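Local coordinates for ATP phosphoribosyltransferase regulatory subunit (Thermotoga maritima, PDB 1USY), which probably serves, together with HisG, in the first step of histidine biosynthesis and may allow feedback regulation of ATP phosphoribosyltransferase activity by histidine, at residues Y234-T240 and A251-T257; H131-Y135 and L225-I231; V26-A32 and N46-R51; Y91-K97 and V264-L270; S188-L192 and S209-Q213. One frame throughout, in Å; residues are numbered along the deposited sequence.

From the N terminus, contact 3 comes first and closes a short loop by pairing 26-32 with 46-51 in a small three-stranded sheet, finished before the others begin. Contact 4 opens at 91-97 and is completed only at 264-270, near the C terminus, so contacts 1, 2 and 5 all fall within its long loop. Inside it, contact 2 opens at 131-135 and closes at 225-231, enclosing contact 5 (188-192 with 209-213). Contact 1, the hairpin 234-240 with 251-257, follows in series; none of the contacts cross. Contacts 1 and 4 share the main sheet through Gly254 N and Gly265 O, 2.7 Å apart, while contact 1 touches contact 2 where Gly236 O lies 3.0 Å from Thr132 N.

Contact 1 (Y234-T240 and A251-T257); sequences YCGLIFT and AAGGEYT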
# COMPACT_ATOMS: atom_id res chain seq x y z
N TYR B 234 -7.92 26.19 -18.56
CA TYR B 234 -7.28 26.87 -19.68
C TYR B 234 -7.57 28.37 -19.59
O TYR B 234 -8.46 28.79 -18.84
CB TYR B 234 -7.79 26.31 -21.00
CG TYR B 234 -7.10 25.08 -21.49
CD1 TYR B 234 -5.82 25.15 -22.03
CD2 TYR B 234 -7.75 23.83 -21.46
CE1 TYR B 234 -5.17 24.01 -22.49
CE2 TYR B 234 -7.13 22.68 -21.94
CZ TYR B 234 -5.83 22.77 -22.45
OH TYR B 234 -5.20 21.64 -22.94
N CYS B 235 -6.81 29.16 -20.33
CA CYS B 235 -6.97 30.61 -20.30
C CYS B 235 -6.54 31.31 -21.61
O CYS B 235 -5.40 31.76 -21.78
CB CYS B 235 -6.23 31.21 -19.13
SG CYS B 235 -6.88 32.83 -18.81
N GLY B 236 -7.48 31.38 -22.54
CA GLY B 236 -7.20 31.88 -23.87
C GLY B 236 -7.64 30.84 -24.86
O GLY B 236 -8.58 30.08 -24.56
N LEU B 237 -7.01 30.77 -26.02
CA LEU B 237 -7.53 29.85 -27.00
C LEU B 237 -7.27 28.37 -26.77
O LEU B 237 -6.26 27.96 -26.24
CB LEU B 237 -7.34 30.30 -28.46
CG LEU B 237 -5.98 30.59 -29.02
CD1 LEU B 237 -5.88 29.92 -30.41
CD2 LEU B 237 -5.75 32.10 -29.10
N ILE B 238 -8.23 27.58 -27.20
CA ILE B 238 -8.29 26.17 -26.91
C ILE B 238 -8.53 25.45 -28.24
O ILE B 238 -9.19 25.98 -29.13
CB ILE B 238 -9.45 25.98 -25.90
CG1 ILE B 238 -8.91 26.15 -24.48
CG2 ILE B 238 -10.22 24.68 -26.09
CD1 ILE B 238 -9.62 27.21 -23.71
N PHE B 239 -7.97 24.27 -28.40
CA PHE B 239 -8.20 23.53 -29.62
C PHE B 239 -8.38 22.02 -29.34
O PHE B 239 -7.77 21.47 -28.42
CB PHE B 239 -7.07 23.78 -30.63
CG PHE B 239 -5.80 23.03 -30.31
CD1 PHE B 239 -5.59 21.75 -30.81
CD2 PHE B 239 -4.85 23.58 -29.49
CE1 PHE B 239 -4.45 21.06 -30.52
CE2 PHE B 239 -3.73 22.89 -29.21
CZ PHE B 239 -3.51 21.64 -29.73
N THR B 240 -9.26 21.38 -30.11
CA THR B 240 -9.37 19.93 -30.14
C THR B 240 -9.25 19.45 -31.60
O THR B 240 -9.54 20.21 -32.53
CB THR B 240 -10.71 19.51 -29.51
OG1 THR B 240 -11.77 20.28 -30.09
CG2 THR B 240 -10.75 19.93 -28.02
N ALA B 251 -6.24 14.99 -30.74
CA ALA B 251 -5.30 15.99 -30.28
C ALA B 251 -6.07 17.04 -29.49
O ALA B 251 -7.27 17.18 -29.68
CB ALA B 251 -4.59 16.62 -31.49
N ALA B 252 -5.42 17.72 -28.56
CA ALA B 252 -6.05 18.77 -27.73
C ALA B 252 -4.93 19.54 -27.10
O ALA B 252 -3.90 18.94 -26.75
CB ALA B 252 -6.93 18.20 -26.63
N GLY B 253 -5.13 20.86 -26.99
CA GLY B 253 -4.18 21.77 -26.41
C GLY B 253 -4.77 23.11 -26.07
O GLY B 253 -5.99 23.22 -26.01
N GLY B 254 -3.94 24.11 -25.79
CA GLY B 254 -4.45 25.44 -25.50
C GLY B 254 -3.57 26.36 -24.69
O GLY B 254 -2.55 25.97 -24.17
N GLU B 255 -3.99 27.61 -24.61
CA GLU B 255 -3.35 28.59 -23.75
C GLU B 255 -3.82 28.44 -22.30
O GLU B 255 -4.99 28.11 -22.04
CB GLU B 255 -3.65 29.99 -24.27
CG GLU B 255 -3.00 30.28 -25.61
CD GLU B 255 -3.39 31.63 -26.22
OE1 GLU B 255 -2.64 32.13 -27.08
OE2 GLU B 255 -4.46 32.18 -25.89
N TYR B 256 -2.91 28.70 -21.36
CA TYR B 256 -3.17 28.57 -19.93
C TYR B 256 -2.34 29.55 -19.14
O TYR B 256 -1.31 30.03 -19.61
CB TYR B 256 -2.88 27.16 -19.43
CG TYR B 256 -1.50 26.65 -19.80
CD1 TYR B 256 -0.42 26.83 -18.92
CD2 TYR B 256 -1.25 26.01 -21.02
CE1 TYR B 256 0.86 26.37 -19.24
CE2 TYR B 256 0.03 25.56 -21.36
CZ TYR B 256 1.08 25.75 -20.45
OH TYR B 256 2.34 25.30 -20.73
N THR B 257 -2.79 29.81 -17.92
CA THR B 257 -2.08 30.64 -16.95
C THR B 257 -1.79 29.86 -15.66
O THR B 257 -2.70 29.26 -15.08
CB THR B 257 -2.92 31.88 -16.64
OG1 THR B 257 -3.03 32.65 -17.83
CG2 THR B 257 -2.19 32.82 -15.71
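A side-chain carboxylate takes a place in this backbone ladder: Glu255 OE2 accepts a hydrogen bond from Leu237 N at 2.9 Å. It does so where the register slips by one residue, since Cys235 faces Tyr256 and Gly236 faces Glu255, yet Ile238 already faces Gly254. Around the slip, Cys235 N reaches Glu255 O at 2.7 Å and Glu255 N reaches Leu237 O at 2.8 Å. Beyond it the hairpin is regular, its axes 4.7 Å apart at 177°, with Phe239 and Gly253 as a hydrogen-bonded pair (Phe239 N to Gly253 O 3.3 Å, Gly253 N to Phe239 O 3.1 Å). The Tyr234 ring lies alongside the second strand, with CE1 3.4 Å from Gly254 CA; a CB on Gly254 would collide with it. Glu255 OE1 also hydrogen-bonds Ser106 of helix 103-120. One buried carboxylate, with one oxygen on each partner, thus ties the irregular start of the hairpin to the helix packed on the sheet.

Contact 2 (H131-Y135 and L225-I231); sequences HTGVY and LTLARTI
Two irregular loops meet here, leaving the C-terminal ends of adjacent parallel strands 125-131 and 220-223, which a helical crossover joins. His131 is still extended (phi/psi -153/131), its CA 6.4 Å from Leu225 CA and its N 4.3 Å from Leu225 CD1. Thr132 (-79/-16) turns the chain; its CA lies 6.0 Å from that of Ile231, and OG1 is 3.8 Å from Ile231 CA. Gly133 (-76/3) and Val134 (-80/-27, chi1 p) keep turning, and Val134 CG1 comes to 4.4 Å from Leu225 CB. Tyr135 (-75/-45; chi1 m, chi2 125°) begins helix 135-139, its buried ring reaching into the opposing loop. Its OH donates to Leu225 O at 2.6 Å, tying one loop to a backbone carbonyl of the other; Thr226 O is as near, 2.5 Å from OH, but badly angled for a bond. One face of the ring carries Ala228 CB, 4.1 Å from CZ, while CD1 lies 3.3 Å from Ile231 CG1. The loop wrapping the ring passes Leu225 (-99/10) and Thr226 (-77/-153), turns at Leu227 (54/74), then coils through Ala228-Ile231, held by Ile231 N to Ala228 O (2.9 Å) and Thr230 OG1 to Leu227 O (2.6 Å). Thr226 points away and touches Lys157 of the histidine pocket. Leu151 of helix 147-156 packs on Tyr135 and Ala228, Leu205 of helix 199-215 on Leu225, and Ile238 of strand 237-243 on Thr132 and Thr230.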
# COMPACT_ATOMS: atom_id res chain seq x y z
N HIS B 131 -12.26 29.52 -27.35
CA HIS B 131 -11.60 30.52 -26.57
C HIS B 131 -12.32 30.69 -25.27
O HIS B 131 -13.53 30.86 -25.21
CB HIS B 131 -11.60 31.84 -27.30
CG HIS B 131 -10.58 32.81 -26.79
ND1 HIS B 131 -9.42 33.07 -27.47
CD2 HIS B 131 -10.56 33.58 -25.69
CE1 HIS B 131 -8.73 33.99 -26.82
NE2 HIS B 131 -9.39 34.31 -25.72
N THR B 132 -11.53 30.66 -24.23
CA THR B 132 -12.03 30.60 -22.89
C THR B 132 -12.50 31.99 -22.43
O THR B 132 -13.26 32.10 -21.47
CB THR B 132 -10.88 30.06 -22.06
OG1 THR B 132 -11.37 29.33 -20.94
CG2 THR B 132 -10.06 31.15 -21.50
N GLY B 133 -12.08 33.04 -23.14
CA GLY B 133 -12.41 34.42 -22.78
C GLY B 133 -13.84 34.82 -23.12
O GLY B 133 -14.24 35.94 -22.91
N VAL B 134 -14.63 33.88 -23.62
CA VAL B 134 -16.02 34.15 -23.97
C VAL B 134 -16.98 34.13 -22.75
O VAL B 134 -18.01 34.80 -22.75
CB VAL B 134 -16.51 33.18 -25.10
CG1 VAL B 134 -16.32 31.72 -24.73
CG2 VAL B 134 -17.96 33.41 -25.44
N TYR B 135 -16.63 33.39 -21.71
CA TYR B 135 -17.59 33.06 -20.67
C TYR B 135 -17.93 34.20 -19.71
O TYR B 135 -19.10 34.41 -19.43
CB TYR B 135 -17.19 31.78 -19.93
CG TYR B 135 -17.10 30.61 -20.88
CD1 TYR B 135 -15.94 29.85 -20.99
CD2 TYR B 135 -18.17 30.31 -21.70
CE1 TYR B 135 -15.86 28.76 -21.91
CE2 TYR B 135 -18.12 29.26 -22.62
CZ TYR B 135 -16.97 28.50 -22.72
OH TYR B 135 -16.98 27.48 -23.63
N LEU B 225 -17.51 27.44 -29.34
CA LEU B 225 -17.32 28.15 -28.08
C LEU B 225 -18.04 27.49 -26.89
O LEU B 225 -18.21 28.12 -25.82
CB LEU B 225 -17.81 29.56 -28.26
CG LEU B 225 -16.98 30.59 -29.05
CD1 LEU B 225 -15.74 30.04 -29.77
CD2 LEU B 225 -17.90 31.29 -30.04
N THR B 226 -18.56 26.27 -27.14
CA THR B 226 -19.07 25.59 -25.96
C THR B 226 -17.85 25.03 -25.18
O THR B 226 -16.75 25.55 -25.28
CB THR B 226 -20.06 24.50 -26.41
OG1 THR B 226 -19.44 23.58 -27.30
CG2 THR B 226 -21.27 25.08 -27.16
N LEU B 227 -18.07 23.99 -24.46
CA LEU B 227 -17.06 23.32 -23.59
C LEU B 227 -16.42 24.35 -22.64
O LEU B 227 -15.26 24.78 -22.80
CB LEU B 227 -16.01 22.44 -24.41
CG LEU B 227 -14.86 23.02 -25.32
CD1 LEU B 227 -14.55 22.02 -26.46
CD2 LEU B 227 -15.12 24.35 -26.03
N ALA B 228 -17.30 24.66 -21.69
CA ALA B 228 -17.08 25.57 -20.59
C ALA B 228 -16.16 24.94 -19.53
O ALA B 228 -15.51 25.63 -18.74
CB ALA B 228 -18.42 25.90 -19.93
N ARG B 229 -16.09 23.59 -19.49
CA ARG B 229 -15.23 22.90 -18.48
C ARG B 229 -13.75 23.16 -18.74
O ARG B 229 -12.91 22.97 -17.85
CB ARG B 229 -15.41 21.37 -18.45
CG ARG B 229 -15.88 20.77 -19.76
CD ARG B 229 -14.74 20.20 -20.60
NE ARG B 229 -15.22 19.79 -21.92
CZ ARG B 229 -16.24 18.94 -22.09
NH1 ARG B 229 -16.88 18.40 -21.04
NH2 ARG B 229 -16.69 18.57 -23.29
N THR B 230 -13.33 23.67 -19.91
CA THR B 230 -11.96 24.13 -20.11
C THR B 230 -11.67 25.43 -19.32
O THR B 230 -10.54 25.93 -19.36
CB THR B 230 -11.74 24.41 -21.57
OG1 THR B 230 -12.80 25.25 -22.01
CG2 THR B 230 -11.89 23.14 -22.41
N ILE B 231 -12.68 25.96 -18.63
CA ILE B 231 -12.57 27.26 -17.93
C ILE B 231 -11.60 27.23 -16.75
O ILE B 231 -10.72 28.08 -16.63
CB ILE B 231 -13.98 27.77 -17.48
CG1 ILE B 231 -14.33 29.06 -18.22
CG2 ILE B 231 -14.06 27.96 -15.96
CD1 ILE B 231 -15.01 30.12 -17.32

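Contact 3 (V26-A32 and N46-R51); sequences VPALEKA and NLFSIR
Arg51, Phe48 and Leu29 bury the largest areas between these antiparallel segments, whose extended strands 29-32 and 47-50 approach to 4.3 Å with their directions 136° apart, a strongly twisted pair. Leu29 (-92/141; chi1 m, chi2 t) forms a non-hydrogen-bonded pair with Ile50, CA to CA 4.8 Å, and its CD2 lies 3.5 Å from Phe48 CB and 4.2 Å from Ile50 CB. Glu30 (-140/122) and Ser49 exchange bonds: Glu30 N to Ser49 O and Ser49 N to Glu30 O, both 3.0 Å. Phe48 (-132/147; chi1 m, chi2 102°) turns its ring edge to the other backbone, CD2 being 3.4 Å from Lys31 N; beyond it, Ala32 N bonds Leu47 O at 2.9 Å. The small sheet has 47-50 as its middle strand, flanked by 40-42, and it meets a second copy of the protein: Leu29 packs on Ile50 of that subunit, and Ala28 N bonds its Tyr80 OH. Ala28 itself drops to helical angles (-57/-42), and its O accepts Arg51 N at 3.1 Å. The Arg51 side chain (chi1 t, chi2 t, chi3 m) folds back so that Ala28 CA lies over one guanidinium face, with NH2 2.5 Å from Val26 O; NH1 bonds Phe78 O.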
# COMPACT_ATOMS: atom_id res chain seq x y z
N VAL B 26 11.09 12.05 -18.76
CA VAL B 26 11.14 11.82 -17.32
C VAL B 26 10.42 10.54 -16.88
O VAL B 26 9.56 10.04 -17.58
CB VAL B 26 10.54 13.00 -16.50
CG1 VAL B 26 11.29 14.26 -16.76
CG2 VAL B 26 9.06 13.19 -16.80
N PRO B 27 10.81 10.00 -15.73
CA PRO B 27 10.13 8.85 -15.14
C PRO B 27 8.66 9.05 -14.96
O PRO B 27 8.26 10.12 -14.54
CB PRO B 27 10.77 8.76 -13.76
CG PRO B 27 12.14 9.24 -13.97
CD PRO B 27 12.00 10.39 -14.95
N ALA B 28 7.87 8.02 -15.24
CA ALA B 28 6.44 8.00 -14.97
C ALA B 28 6.08 8.25 -13.48
O ALA B 28 5.13 8.96 -13.17
CB ALA B 28 5.86 6.67 -15.44
N LEU B 29 6.84 7.65 -12.58
CA LEU B 29 6.62 7.81 -11.15
C LEU B 29 7.47 8.97 -10.63
O LEU B 29 8.59 9.15 -11.06
CB LEU B 29 6.97 6.52 -10.40
CG LEU B 29 5.81 5.53 -10.31
CD1 LEU B 29 6.19 4.33 -9.47
CD2 LEU B 29 4.57 6.19 -9.73
N GLU B 30 6.91 9.76 -9.71
CA GLU B 30 7.62 10.85 -9.06
C GLU B 30 7.24 10.90 -7.57
O GLU B 30 6.06 10.99 -7.23
CB GLU B 30 7.31 12.18 -9.75
CG GLU B 30 8.25 12.49 -10.91
CD GLU B 30 7.81 13.67 -11.76
OE1 GLU B 30 6.98 14.48 -11.29
OE2 GLU B 30 8.30 13.78 -12.91
N LYS B 31 8.24 10.79 -6.70
CA LYS B 31 8.09 10.86 -5.24
C LYS B 31 7.27 12.07 -4.80
O LYS B 31 7.63 13.20 -5.11
CB LYS B 31 9.47 10.96 -4.60
CG LYS B 31 9.55 10.40 -3.20
CD LYS B 31 10.98 10.21 -2.78
CE LYS B 31 11.08 10.15 -1.29
NZ LYS B 31 9.75 10.37 -0.65
N ALA B 32 6.16 11.83 -4.10
CA ALA B 32 5.33 12.90 -3.51
C ALA B 32 5.49 13.00 -1.98
O ALA B 32 5.89 12.03 -1.32
CB ALA B 32 3.85 12.74 -3.88
N ASN B 46 7.49 5.06 0.52
CA ASN B 46 7.44 6.16 -0.44
C ASN B 46 6.02 6.33 -0.96
O ASN B 46 5.32 5.35 -1.18
CB ASN B 46 8.37 5.92 -1.65
CG ASN B 46 9.84 5.75 -1.27
OD1 ASN B 46 10.40 6.59 -0.55
ND2 ASN B 46 10.47 4.66 -1.74
N LEU B 47 5.59 7.57 -1.15
CA LEU B 47 4.34 7.84 -1.87
C LEU B 47 4.72 8.34 -3.23
O LEU B 47 5.70 9.05 -3.37
CB LEU B 47 3.56 8.95 -1.20
CG LEU B 47 2.63 8.51 -0.10
CD1 LEU B 47 2.25 9.73 0.70
CD2 LEU B 47 1.41 7.89 -0.69
N PHE B 48 3.92 8.02 -4.24
CA PHE B 48 4.24 8.49 -5.58
C PHE B 48 3.02 9.08 -6.27
O PHE B 48 1.90 8.65 -6.03
CB PHE B 48 4.82 7.35 -6.45
CG PHE B 48 6.19 6.87 -6.02
CD1 PHE B 48 6.35 5.70 -5.31
CD2 PHE B 48 7.33 7.58 -6.36
CE1 PHE B 48 7.63 5.24 -4.92
CE2 PHE B 48 8.60 7.14 -5.98
CZ PHE B 48 8.75 5.96 -5.27
N SER B 49 3.24 10.08 -7.12
CA SER B 49 2.26 10.45 -8.13
C SER B 49 2.73 9.85 -9.41
O SER B 49 3.94 9.65 -9.61
CB SER B 49 2.12 11.96 -8.30
OG SER B 49 3.31 12.62 -7.92
N ILE B 50 1.76 9.56 -10.27
CA ILE B 50 2.01 9.01 -11.60
C ILE B 50 1.56 10.06 -12.60
O ILE B 50 0.58 10.77 -12.36
CB ILE B 50 1.28 7.68 -11.80
CG1 ILE B 50 1.90 6.92 -12.96
CG2 ILE B 50 -0.20 7.92 -12.03
CD1 ILE B 50 1.48 5.47 -13.07
N ARG B 51 2.29 10.15 -13.71
CA ARG B 51 2.15 11.24 -14.66
C ARG B 51 0.74 11.22 -15.26
O ARG B 51 0.38 10.30 -15.98
CB ARG B 51 3.25 11.12 -15.72
CG ARG B 51 3.18 12.09 -16.88
CD ARG B 51 3.97 11.67 -18.12
NE ARG B 51 5.32 11.22 -17.77
CZ ARG B 51 5.89 10.11 -18.23
NH1 ARG B 51 5.26 9.33 -19.09
NH2 ARG B 51 7.10 9.78 -17.84

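Contact 4 (Y91-K97 and V264-L270); sequences YQLGLEK and VGGSIFL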
# COMPACT_ATOMS: atom_id res chain seq x y z
N TYR B 91 -0.50 6.75 -24.99
CA TYR B 91 0.81 7.24 -25.43
C TYR B 91 0.64 8.59 -26.14
O TYR B 91 -0.10 8.71 -27.12
CB TYR B 91 1.44 6.24 -26.40
CG TYR B 91 2.91 6.55 -26.69
CD1 TYR B 91 3.92 5.94 -25.93
CD2 TYR B 91 3.24 7.46 -27.70
CE1 TYR B 91 5.27 6.24 -26.19
CE2 TYR B 91 4.59 7.76 -27.96
CZ TYR B 91 5.60 7.15 -27.21
OH TYR B 91 6.91 7.43 -27.47
N GLN B 92 1.31 9.63 -25.63
CA GLN B 92 1.09 10.99 -26.11
C GLN B 92 2.31 11.66 -26.73
O GLN B 92 3.46 11.47 -26.27
CB GLN B 92 0.62 11.88 -24.97
CG GLN B 92 -0.87 11.88 -24.80
CD GLN B 92 -1.31 12.84 -23.71
OE1 GLN B 92 -0.75 13.93 -23.56
NE2 GLN B 92 -2.30 12.42 -22.92
N LEU B 93 2.06 12.47 -27.75
CA LEU B 93 3.08 13.36 -28.28
C LEU B 93 2.69 14.76 -27.93
O LEU B 93 1.55 15.12 -28.08
CB LEU B 93 3.20 13.23 -29.80
CG LEU B 93 3.56 11.84 -30.32
CD1 LEU B 93 3.85 11.81 -31.85
CD2 LEU B 93 4.73 11.26 -29.55
N GLY B 94 3.62 15.59 -27.46
CA GLY B 94 3.26 16.95 -27.13
C GLY B 94 4.30 18.03 -27.03
O GLY B 94 5.51 17.79 -27.07
N LEU B 95 3.81 19.26 -26.93
CA LEU B 95 4.67 20.43 -26.88
C LEU B 95 4.25 21.24 -25.69
O LEU B 95 3.14 21.11 -25.18
CB LEU B 95 4.56 21.28 -28.14
CG LEU B 95 4.60 20.59 -29.49
CD1 LEU B 95 4.13 21.54 -30.64
CD2 LEU B 95 6.00 20.03 -29.75
N GLU B 96 5.15 22.10 -25.25
CA GLU B 96 4.93 22.96 -24.12
C GLU B 96 5.89 24.16 -24.28
O GLU B 96 7.10 23.97 -24.33
CB GLU B 96 5.23 22.14 -22.88
CG GLU B 96 4.29 22.35 -21.72
CD GLU B 96 2.84 22.09 -22.07
OE1 GLU B 96 2.09 23.08 -22.11
OE2 GLU B 96 2.44 20.91 -22.25
N LYS B 97 5.34 25.37 -24.43
CA LYS B 97 6.14 26.61 -24.39
C LYS B 97 5.71 27.54 -23.24
O LYS B 97 4.60 28.05 -23.20
CB LYS B 97 6.09 27.35 -25.72
CG LYS B 97 6.49 28.80 -25.63
CD LYS B 97 7.81 29.15 -26.29
CE LYS B 97 8.09 30.67 -26.06
NZ LYS B 97 9.30 31.22 -26.67
N VAL B 264 1.48 27.77 -23.43
CA VAL B 264 0.63 27.03 -24.36
C VAL B 264 1.20 25.64 -24.48
O VAL B 264 2.42 25.44 -24.35
CB VAL B 264 0.74 27.50 -25.83
CG1 VAL B 264 -0.62 27.47 -26.55
CG2 VAL B 264 1.52 28.77 -25.98
N GLY B 265 0.34 24.71 -24.85
CA GLY B 265 0.74 23.34 -25.01
C GLY B 265 -0.28 22.64 -25.84
O GLY B 265 -1.37 23.15 -26.04
N GLY B 266 0.09 21.45 -26.29
CA GLY B 266 -0.73 20.66 -27.17
C GLY B 266 -0.22 19.25 -27.04
O GLY B 266 0.95 19.04 -26.77
N SER B 267 -1.12 18.31 -27.27
CA SER B 267 -0.92 16.89 -27.10
C SER B 267 -1.52 16.20 -28.30
O SER B 267 -2.58 16.61 -28.80
CB SER B 267 -1.72 16.43 -25.88
OG SER B 267 -0.88 16.19 -24.77
N ILE B 268 -0.88 15.12 -28.72
CA ILE B 268 -1.53 14.20 -29.61
C ILE B 268 -1.65 12.83 -28.98
O ILE B 268 -0.71 12.35 -28.32
CB ILE B 268 -0.76 14.08 -30.89
CG1 ILE B 268 -0.85 15.34 -31.71
CG2 ILE B 268 -1.27 12.86 -31.70
CD1 ILE B 268 0.26 15.45 -32.67
N PHE B 269 -2.80 12.19 -29.23
CA PHE B 269 -3.05 10.80 -28.82
C PHE B 269 -2.85 9.74 -29.93
O PHE B 269 -3.65 9.66 -30.86
CB PHE B 269 -4.45 10.71 -28.22
CG PHE B 269 -4.85 11.93 -27.40
CD1 PHE B 269 -4.24 12.20 -26.17
CD2 PHE B 269 -5.86 12.80 -27.86
CE1 PHE B 269 -4.60 13.34 -25.39
CE2 PHE B 269 -6.25 13.94 -27.11
CZ PHE B 269 -5.60 14.21 -25.85
N LEU B 270 -1.77 8.96 -29.87
CA LEU B 270 -1.71 7.78 -30.72
C LEU B 270 -2.35 6.69 -29.87
O LEU B 270 -3.04 5.82 -30.36
CB LEU B 270 -0.27 7.38 -31.03
CG LEU B 270 0.84 8.30 -31.51
CD1 LEU B 270 2.01 7.38 -31.69
CD2 LEU B 270 0.52 9.04 -32.84
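This is a long antiparallel strand pairing inside the main sheet, joining strand 86-98 to strand 262-269 although 166 residues lie between segments 91-97 and 264-270. The axes approach to 4.3 Å at 159°, and six successive bridges run from Gln92 with Phe269 to Lys97 with Val264. Hydrogen-bonded pairs alternate regularly: Leu93 N to Ile268 O 2.8 Å and Ile268 N to Leu93 O 2.5 Å; Leu95 N to Gly266 O 2.9 Å and Gly266 N to Leu95 O 3.3 Å; Lys97 N to Val264 O 2.9 Å and Val264 N to Lys97 O 3.1 Å. The family is that of class II aminoacyl-tRNA synthetases, built on a largely antiparallel sheet; the hairpin of strands 71-83 and 86-98 probably corresponds to their motif 2. Leu93, Leu95, Val264 and Ile268 share one face: helix 103-120 packs against all four, and helix 6-16 against the two leucines. On the other face Ser267 OG donates to Gln92 OE1 at 2.6 Å, and Phe269 presents a ring edge, CE1 3.5 Å from Gln92 NE2. Glu96 OE1 sits 3.2 Å from Gly265 CA, where a CB would clash with it, and hydrogen-bonds Tyr256 OH in the next strand but one.

Contact 5 (S188-L192 and S209-Q213); sequences SPEHL and SSFLQ
Five side chains make this small contact, which buries 177 Å², between a 3-10 turn and a helix. Ser188 is extended (-61/134); Pro189, Glu190 and His191 then coil (phi/psi -57/-24, -60/-29, -77/-9), with His191 N to Ser188 O at 2.9 Å and Leu192 N to Pro189 O at 2.8 Å. Opposite, 209-213 is regular helix, Gln213 N bonding Ser209 O at 2.8 Å, so that Ser209 (chi1 m) and Gln213, one turn apart, present CB to the same partner. Pro189 (C-gamma exo) fits against both: CB is 3.5 Å from Ser209 CB, CG 3.4 Å from Gln213 NE2, and its CA is 6.0 Å from that of Ser209. Glu190 (chi1 m, chi2 p) curls so that OE2 accepts Ser188 OG at 2.7 Å and OE1 accepts Gln213 NE2 at 3.0 Å. Gln213 reaches it with chi1 -109°, off the wells, chi2 t and chi3 0°. Leu192 (m, t) sets CD1 3.7 Å from Ser209 OG, whose own bond goes to Leu205 O. Val221 of strand 220-223 touches Pro189 and Gln213, as expected where a helix in the crossover between parallel strands 125-131 and 220-223 lies on the sheet.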
# COMPACT_ATOMS: atom_id res chain seq x y z
N SER B 188 -17.98 27.66 -39.29
CA SER B 188 -17.04 28.26 -40.22
C SER B 188 -16.47 29.59 -39.65
O SER B 188 -17.24 30.43 -39.17
CB SER B 188 -17.79 28.55 -41.53
OG SER B 188 -17.05 28.06 -42.62
N PRO B 189 -15.14 29.79 -39.74
CA PRO B 189 -14.50 31.00 -39.20
C PRO B 189 -15.09 32.27 -39.80
O PRO B 189 -15.04 33.36 -39.20
CB PRO B 189 -13.04 30.86 -39.63
CG PRO B 189 -12.84 29.39 -39.85
CD PRO B 189 -14.16 28.87 -40.36
N GLU B 190 -15.65 32.12 -40.98
CA GLU B 190 -16.16 33.25 -41.73
C GLU B 190 -17.24 33.93 -40.90
O GLU B 190 -17.39 35.15 -40.97
CB GLU B 190 -16.65 32.78 -43.11
CG GLU B 190 -15.51 32.28 -44.04
CD GLU B 190 -14.93 30.89 -43.69
OE1 GLU B 190 -13.95 30.45 -44.36
OE2 GLU B 190 -15.43 30.21 -42.76
N HIS B 191 -17.92 33.16 -40.04
CA HIS B 191 -19.03 33.68 -39.22
C HIS B 191 -18.53 34.49 -38.05
O HIS B 191 -19.33 35.10 -37.35
CB HIS B 191 -19.92 32.56 -38.67
CG HIS B 191 -20.69 31.80 -39.70
ND1 HIS B 191 -20.23 30.61 -40.24
CD2 HIS B 191 -21.90 32.03 -40.26
CE1 HIS B 191 -21.13 30.16 -41.10
NE2 HIS B 191 -22.15 30.99 -41.13
N LEU B 192 -17.22 34.48 -37.81
CA LEU B 192 -16.66 35.17 -36.64
C LEU B 192 -17.00 36.68 -36.55
O LEU B 192 -17.00 37.24 -35.47
CB LEU B 192 -15.15 34.99 -36.53
CG LEU B 192 -14.60 33.66 -36.02
CD1 LEU B 192 -13.15 33.52 -36.50
CD2 LEU B 192 -14.68 33.59 -34.49
N SER B 209 -7.84 30.82 -36.83
CA SER B 209 -8.60 30.37 -38.02
C SER B 209 -7.85 30.64 -39.33
O SER B 209 -7.65 29.72 -40.13
CB SER B 209 -9.93 31.11 -38.08
OG SER B 209 -10.73 30.76 -36.98
N SER B 210 -7.43 31.89 -39.52
CA SER B 210 -6.70 32.32 -40.72
C SER B 210 -5.42 31.52 -40.88
O SER B 210 -5.19 30.88 -41.91
CB SER B 210 -6.30 33.79 -40.61
OG SER B 210 -7.28 34.60 -41.22
N PHE B 211 -4.62 31.58 -39.86
CA PHE B 211 -3.34 30.89 -39.87
C PHE B 211 -3.53 29.43 -40.30
O PHE B 211 -2.86 28.94 -41.21
CB PHE B 211 -2.69 30.94 -38.49
CG PHE B 211 -1.35 30.22 -38.47
CD1 PHE B 211 -1.29 28.90 -38.02
CD2 PHE B 211 -0.19 30.87 -38.89
CE1 PHE B 211 -0.07 28.23 -38.00
CE2 PHE B 211 1.04 30.20 -38.87
CZ PHE B 211 1.09 28.88 -38.42
N LEU B 212 -4.45 28.74 -39.64
CA LEU B 212 -4.70 27.31 -39.93
C LEU B 212 -5.27 27.10 -41.35
O LEU B 212 -4.82 26.22 -42.09
CB LEU B 212 -5.70 26.73 -38.92
CG LEU B 212 -5.12 26.61 -37.49
CD1 LEU B 212 -6.01 25.79 -36.56
CD2 LEU B 212 -3.74 25.95 -37.44
N GLN B 213 -6.24 27.92 -41.71
CA GLN B 213 -6.90 27.81 -43.03
C GLN B 213 -5.91 27.98 -44.19
O GLN B 213 -5.91 27.22 -45.16
CB GLN B 213 -7.99 28.86 -43.18
CG GLN B 213 -9.40 28.26 -43.14
CD GLN B 213 -10.50 29.31 -43.09
OE1 GLN B 213 -10.21 30.50 -43.09
NE2 GLN B 213 -11.77 28.93 -43.05